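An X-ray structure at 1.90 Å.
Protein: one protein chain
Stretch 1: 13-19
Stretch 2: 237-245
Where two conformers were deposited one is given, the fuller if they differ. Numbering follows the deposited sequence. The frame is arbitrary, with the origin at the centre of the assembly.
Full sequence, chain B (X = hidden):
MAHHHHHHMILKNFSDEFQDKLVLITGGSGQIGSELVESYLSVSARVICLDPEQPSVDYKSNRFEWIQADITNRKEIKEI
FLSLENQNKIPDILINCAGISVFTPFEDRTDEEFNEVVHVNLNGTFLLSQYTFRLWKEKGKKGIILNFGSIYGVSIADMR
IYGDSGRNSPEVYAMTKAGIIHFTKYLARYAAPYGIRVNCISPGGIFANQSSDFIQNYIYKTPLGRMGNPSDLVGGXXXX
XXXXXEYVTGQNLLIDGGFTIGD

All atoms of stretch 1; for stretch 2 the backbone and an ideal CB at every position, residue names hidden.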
ATOM      1  N   ASN B  13     -10.071 -11.308   9.168  1.00 40.00           N
ATOM      2  CA  ASN B  13      -9.503 -10.070   9.695  1.00 46.88           C
ATOM      3  C   ASN B  13     -10.334  -8.869   9.269  1.00 41.17           C
ATOM      4  O   ASN B  13     -10.576  -7.962  10.073  1.00 38.15           O
ATOM      5  CB  ASN B  13      -8.050  -9.904   9.237  1.00 50.00           C
ATOM      6  CG  ASN B  13      -7.113 -10.888   9.909  1.00 55.35           C
ATOM      7  OD1 ASN B  13      -7.076 -12.067   9.555  1.00 60.22           O
ATOM      8  ND2 ASN B  13      -6.342 -10.407  10.882  1.00 53.98           N
ATOM      9  N   PHE B  14     -10.822  -8.871   8.022  1.00 32.96           N
ATOM     10  CA  PHE B  14     -11.581  -7.737   7.504  1.00 27.33           C
ATOM     11  C   PHE B  14     -13.046  -7.776   7.929  1.00 24.64           C
ATOM     12  O   PHE B  14     -13.631  -6.729   8.222  1.00 26.16           O
ATOM     13  CB  PHE B  14     -11.461  -7.681   5.982  1.00 26.54           C
ATOM     14  CG  PHE B  14     -10.089  -7.300   5.512  1.00 27.74           C
ATOM     15  CD1 PHE B  14      -9.349  -6.352   6.206  1.00 28.11           C
ATOM     16  CD2 PHE B  14      -9.527  -7.896   4.395  1.00 28.94           C
ATOM     17  CE1 PHE B  14      -8.075  -6.003   5.790  1.00 30.00           C
ATOM     18  CE2 PHE B  14      -8.258  -7.551   3.973  1.00 31.88           C
ATOM     19  CZ  PHE B  14      -7.531  -6.602   4.673  1.00 33.00           C
ATOM     20  N   SER B  15     -13.668  -8.953   7.948  1.00 25.91           N
ATOM     21  CA  SER B  15     -15.021  -9.048   8.486  1.00 28.37           C
ATOM     22  C   SER B  15     -15.062  -8.628   9.959  1.00 23.99           C
ATOM     23  O   SER B  15     -15.922  -7.835  10.364  1.00 23.82           O
ATOM     24  CB  SER B  15     -15.553 -10.467   8.311  1.00 38.44           C
ATOM     25  OG  SER B  15     -16.964 -10.455   8.258  1.00 44.26           O
ATOM     26  N   ASP B  16     -14.147  -9.163  10.778  1.00 24.06           N
ATOM     27  CA  ASP B  16     -14.071  -8.740  12.177  1.00 26.45           C
ATOM     28  C   ASP B  16     -13.802  -7.246  12.287  1.00 24.05           C
ATOM     29  O   ASP B  16     -14.270  -6.593  13.222  1.00 30.38           O
ATOM     30  CB  ASP B  16     -12.972  -9.500  12.922  1.00 29.06           C
ATOM     31  CG  ASP B  16     -13.237 -10.981  13.010  1.00 41.00           C
ATOM     32  OD1 ASP B  16     -14.410 -11.386  12.855  1.00 43.66           O
ATOM     33  OD2 ASP B  16     -12.270 -11.741  13.236  1.00 45.30           O
ATOM     34  N   GLU B  17     -13.027  -6.701  11.350  1.00 23.95           N
ATOM     35  CA  GLU B  17     -12.625  -5.297  11.392  1.00 33.03           C
ATOM     36  C   GLU B  17     -13.741  -4.360  10.943  1.00 28.13           C
ATOM     37  O   GLU B  17     -13.974  -3.314  11.561  1.00 27.28           O
ATOM     38  CB  GLU B  17     -11.405  -5.099  10.498  1.00 38.78           C
ATOM     39  CG  GLU B  17     -10.963  -3.676  10.358  1.00 47.20           C
ATOM     40  CD  GLU B  17      -9.685  -3.421  11.104  1.00 42.46           C
ATOM     41  OE1 GLU B  17      -8.967  -4.403  11.397  1.00 42.96           O
ATOM     42  OE2 GLU B  17      -9.416  -2.245  11.408  1.00 41.89           O
ATOM     43  N   PHE B  18     -14.432  -4.708   9.870  1.00 19.81           N
ATOM     44  CA  PHE B  18     -15.360  -3.787   9.229  1.00 19.52           C
ATOM     45  C   PHE B  18     -16.818  -3.963   9.649  1.00 19.52           C
ATOM     46  O   PHE B  18     -17.655  -3.148   9.246  1.00 19.28           O
ATOM     47  CB  PHE B  18     -15.247  -3.932   7.714  1.00 20.91           C
ATOM     48  CG  PHE B  18     -13.943  -3.404   7.149  1.00 20.97           C
ATOM     49  CD1 PHE B  18     -13.491  -2.130   7.480  1.00 21.90           C
ATOM     50  CD2 PHE B  18     -13.183  -4.176   6.290  1.00 22.50           C
ATOM     51  CE1 PHE B  18     -12.291  -1.635   6.947  1.00 19.92           C
ATOM     52  CE2 PHE B  18     -11.990  -3.693   5.759  1.00 35.26           C
ATOM     53  CZ  PHE B  18     -11.544  -2.424   6.089  1.00 21.51           C
ATOM     54  N   GLN B  19     -17.148  -4.988  10.451  1.00 16.25           N
ATOM     55  CA  GLN B  19     -18.561  -5.266  10.717  1.00 14.82           C
ATOM     56  C   GLN B  19     -19.234  -4.140  11.491  1.00 18.18           C
ATOM     57  O   GLN B  19     -20.453  -3.967  11.383  1.00 16.90           O
ATOM     58  CB  GLN B  19     -18.725  -6.594  11.461  1.00 14.42           C
ATOM     59  CG  GLN B  19     -18.230  -6.598  12.890  1.00 18.13           C
ATOM     60  CD  GLN B  19     -18.528  -7.915  13.596  1.00 20.51           C
ATOM     61  OE1 GLN B  19     -18.214  -8.985  13.083  1.00 24.54           O
ATOM     62  NE2 GLN B  19     -19.139  -7.839  14.776  1.00 19.23           N
ATOM     63  N   UNK B 237      -7.447  -0.784  -0.783  1.00 10.71           N
ATOM     64  CA  UNK B 237      -8.515  -0.040  -0.106  1.00 12.65           C
ATOM     65  C   UNK B 237      -8.726  -0.586   1.303  1.00 16.53           C
ATOM     66  O   UNK B 237      -8.766   0.171   2.280  1.00 15.78           O
ATOM     67  CB  UNK B 237      -9.818  -0.115  -0.905  1.00 12.65           C
ATOM     68  N   UNK B 238      -8.855  -1.913   1.429  1.00 13.63           N
ATOM     69  CA  UNK B 238      -9.026  -2.520   2.748  1.00 10.32           C
ATOM     70  C   UNK B 238      -7.800  -2.284   3.623  1.00 14.05           C
ATOM     71  O   UNK B 238      -7.925  -1.972   4.815  1.00 15.18           O
ATOM     72  CB  UNK B 238      -9.295  -4.020   2.614  1.00 10.32           C
ATOM     73  N   UNK B 239      -6.605  -2.435   3.052  1.00  9.85           N
ATOM     74  CA  UNK B 239      -5.385  -2.189   3.817  1.00 13.92           C
ATOM     75  C   UNK B 239      -5.387  -0.792   4.429  1.00 12.37           C
ATOM     76  O   UNK B 239      -5.162  -0.625   5.637  1.00 13.84           O
ATOM     77  CB  UNK B 239      -4.154  -2.369   2.926  1.00 13.92           C
ATOM     78  N   UNK B 240      -5.650   0.230   3.613  1.00 12.56           N
ATOM     79  CA  UNK B 240      -5.526   1.610   4.077  1.00 13.08           C
ATOM     80  C   UNK B 240      -6.713   2.073   4.919  1.00 14.79           C
ATOM     81  O   UNK B 240      -6.666   3.172   5.484  1.00 12.65           O
ATOM     82  CB  UNK B 240      -5.363   2.543   2.875  1.00 13.08           C
ATOM     83  N   UNK B 241      -7.780   1.291   5.020  1.00 11.30           N
ATOM     84  CA  UNK B 241      -8.904   1.689   5.859  1.00 12.92           C
ATOM     85  C   UNK B 241      -9.106   0.750   7.043  1.00 15.77           C
ATOM     86  O   UNK B 241     -10.167   0.778   7.669  1.00 17.52           O
ATOM     87  CB  UNK B 241     -10.184   1.747   5.023  1.00 12.92           C
ATOM     88  N   UNK B 242      -8.102  -0.061   7.373  1.00 12.02           N
ATOM     89  CA  UNK B 242      -8.179  -1.027   8.462  1.00 13.82           C
ATOM     90  C   UNK B 242      -6.996  -0.848   9.415  1.00 16.06           C
ATOM     91  O   UNK B 242      -6.047  -0.109   9.142  1.00 13.78           O
ATOM     92  CB  UNK B 242      -8.212  -2.454   7.912  1.00 13.82           C
ATOM     93  N   UNK B 243      -7.043  -1.573  10.535  1.00 14.66           N
ATOM     94  CA  UNK B 243      -5.959  -1.519  11.514  1.00 16.04           C
ATOM     95  C   UNK B 243      -4.646  -2.094  10.993  1.00 18.22           C
ATOM     96  O   UNK B 243      -3.620  -1.954  11.667  1.00 18.77           O
ATOM     97  CB  UNK B 243      -6.373  -2.270  12.781  1.00 16.04           C
ATOM     98  N   UNK B 244      -4.646  -2.752   9.831  1.00 17.28           N
ATOM     99  CA  UNK B 244      -3.394  -3.214   9.249  0.51 18.80           C
ATOM    100  C   UNK B 244      -2.481  -2.056   8.858  1.00 13.39           C
ATOM    101  O   UNK B 244      -1.286  -2.273   8.638  1.00 15.43           O
ATOM    102  CB  UNK B 244      -3.678  -4.088   8.026  0.51 18.80           C
ATOM    103  N   UNK B 245      -3.012  -0.834   8.772  1.00 11.76           N
ATOM    104  CA  UNK B 245      -2.229   0.340   8.397  1.00 15.58           C
ATOM    105  C   UNK B 245      -2.294   1.440   9.462  1.00  9.92           C
ATOM    106  O   UNK B 245      -2.198   2.621   9.132  1.00 11.22           O
ATOM    107  CB  UNK B 245      -2.721   0.887   7.055  1.00 15.58           C
TER

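Stretch 1 is mostly helical, continuing a helix that begins earlier in the chain, and turns Phe14, Glu17 and Phe18 toward stretch 2, so two aromatic rings and one carboxylate are what the facing positions must answer.

Position 237 is helical (phi/psi -58/-49), its CA-to-CB bond points sideways, and no atom of stretch 1 lies within 5.5 Å of the ideal CB. Many residues would suit; it is Val237, which makes no contact across.

At 238, also helical, CA-to-CB points toward stretch 1, and the ideal CB sits 3.7 Å from Phe14 CZ and 4.2 Å from Phe18 CE2. With two rings so near, an apolar side chain is expected: leucine, methionine or an aromatic. The residue is Phe238 (chi1 -81°, m). Its CB lies over the face of Phe14, 3.9 Å from the ring centroid and 15° off the normal, a CH-pi contact. Its ring turns an edge to the Phe14 face (planes at 66°), with Phe14 CD2 3.4 Å from Phe238 CD2, and offers its own face to the edge of Phe18 (planes at 52°).

Position 239 points away and 240 is out of reach; stretch 1 constrains neither. They are Phe239 and Leu240.

At 241 the bond points sideways, with the ideal CB 4.4 Å from Phe18 CE1; a small or medium side chain would suit. Thr241 places OG1 3.5 Å from Phe18 CZ and donates from OG1 to Val237 O at 2.8 Å, while its carbonyl O approaches the Phe18 ring edge, 3.3 Å from CE1.

Position 242 is extended (-127/173) and points toward stretch 1. Its ideal CB is 3.6 Å from Glu17 CD, 3.8 Å from Phe18 CZ and 4.1 Å from Phe14 CE1, a crowded site favouring alanine, serine or perhaps cysteine. Ser242 fits (chi1 p), with OG at the Phe14 ring edge, 3.8 Å from CE1.

At 243 the backbone enters a 3-10 segment. The ideal CB is 3.3 Å from Glu17 OE2, and the backbone N is 2.6 Å from that same OE2, a hydrogen bond any residue but proline could make. The carboxylate favours a short donor, serine or threonine. Ser243 donates from OG to Glu17 OE1 at 2.7 Å, so backbone and side chain engage both carboxylate oxygens.

At 244 CA-to-CB points sideways, with the ideal CB 5.3 Å from Phe14 CE1, leaving room for a longer apolar chain. Leu244 extends CD2 to 3.8 Å from Phe14 CE1.

Position 245 is out of reach; Ser245 OG donates to Phe239 O at 2.6 Å.

Stretch 2 (237-245) VFFLTSSLS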
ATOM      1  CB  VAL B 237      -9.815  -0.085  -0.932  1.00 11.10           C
ATOM      2  CG1 VAL B 237     -11.002   0.464  -0.115  1.00 12.39           C
ATOM      3  CG2 VAL B 237      -9.655   0.710  -2.248  1.00 11.65           C
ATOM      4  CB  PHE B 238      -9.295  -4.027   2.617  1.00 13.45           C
ATOM      5  CG  PHE B 238     -10.736  -4.381   2.293  1.00 13.90           C
ATOM      6  CD1 PHE B 238     -11.672  -3.395   1.996  1.00 13.84           C
ATOM      7  CD2 PHE B 238     -11.149  -5.706   2.301  1.00 17.61           C
ATOM      8  CE1 PHE B 238     -12.992  -3.730   1.703  1.00 17.92           C
ATOM      9  CE2 PHE B 238     -12.479  -6.053   2.019  1.00 20.50           C
ATOM     10  CZ  PHE B 238     -13.396  -5.056   1.714  1.00 17.95           C
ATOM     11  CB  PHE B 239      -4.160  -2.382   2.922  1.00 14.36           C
ATOM     12  CG  PHE B 239      -2.864  -1.990   3.577  1.00 13.51           C
ATOM     13  CD1 PHE B 239      -2.401  -2.681   4.683  1.00  9.98           C
ATOM     14  CD2 PHE B 239      -2.111  -0.924   3.084  1.00 10.89           C
ATOM     15  CE1 PHE B 239      -1.198  -2.328   5.295  1.00 12.71           C
ATOM     16  CE2 PHE B 239      -0.905  -0.567   3.686  1.00 11.46           C
ATOM     17  CZ  PHE B 239      -0.452  -1.271   4.792  1.00 10.33           C
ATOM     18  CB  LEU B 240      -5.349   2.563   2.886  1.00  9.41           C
ATOM     19  CG  LEU B 240      -4.042   2.406   2.082  1.00 11.86           C
ATOM     20  CD1 LEU B 240      -4.040   3.268   0.809  1.00  9.78           C
ATOM     21  CD2 LEU B 240      -2.859   2.794   2.967  1.00  8.82           C
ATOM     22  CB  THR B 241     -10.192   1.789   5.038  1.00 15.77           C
ATOM     23  OG1 THR B 241     -10.491   0.518   4.433  1.00 15.48           O
ATOM     24  CG2 THR B 241     -10.058   2.897   3.972  1.00 12.04           C
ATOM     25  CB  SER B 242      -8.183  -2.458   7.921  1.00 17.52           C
ATOM     26  OG  SER B 242      -6.911  -2.753   7.370  1.00 14.78           O
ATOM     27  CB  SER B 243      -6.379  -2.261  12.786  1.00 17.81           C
ATOM     28  OG  SER B 243      -6.632  -3.621  12.487  1.00 21.17           O
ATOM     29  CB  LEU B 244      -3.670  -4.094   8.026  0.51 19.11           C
ATOM     30  CG  LEU B 244      -4.013  -5.578   8.224  0.51 20.57           C
ATOM     31  CD1 LEU B 244      -5.100  -5.801   9.268  0.51 21.93           C
ATOM     32  CD2 LEU B 244      -4.431  -6.181   6.896  0.51 24.11           C
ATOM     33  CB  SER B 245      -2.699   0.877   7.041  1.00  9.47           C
ATOM     34  OG  SER B 245      -4.075   1.246   7.128  1.00 13.07           O
TER
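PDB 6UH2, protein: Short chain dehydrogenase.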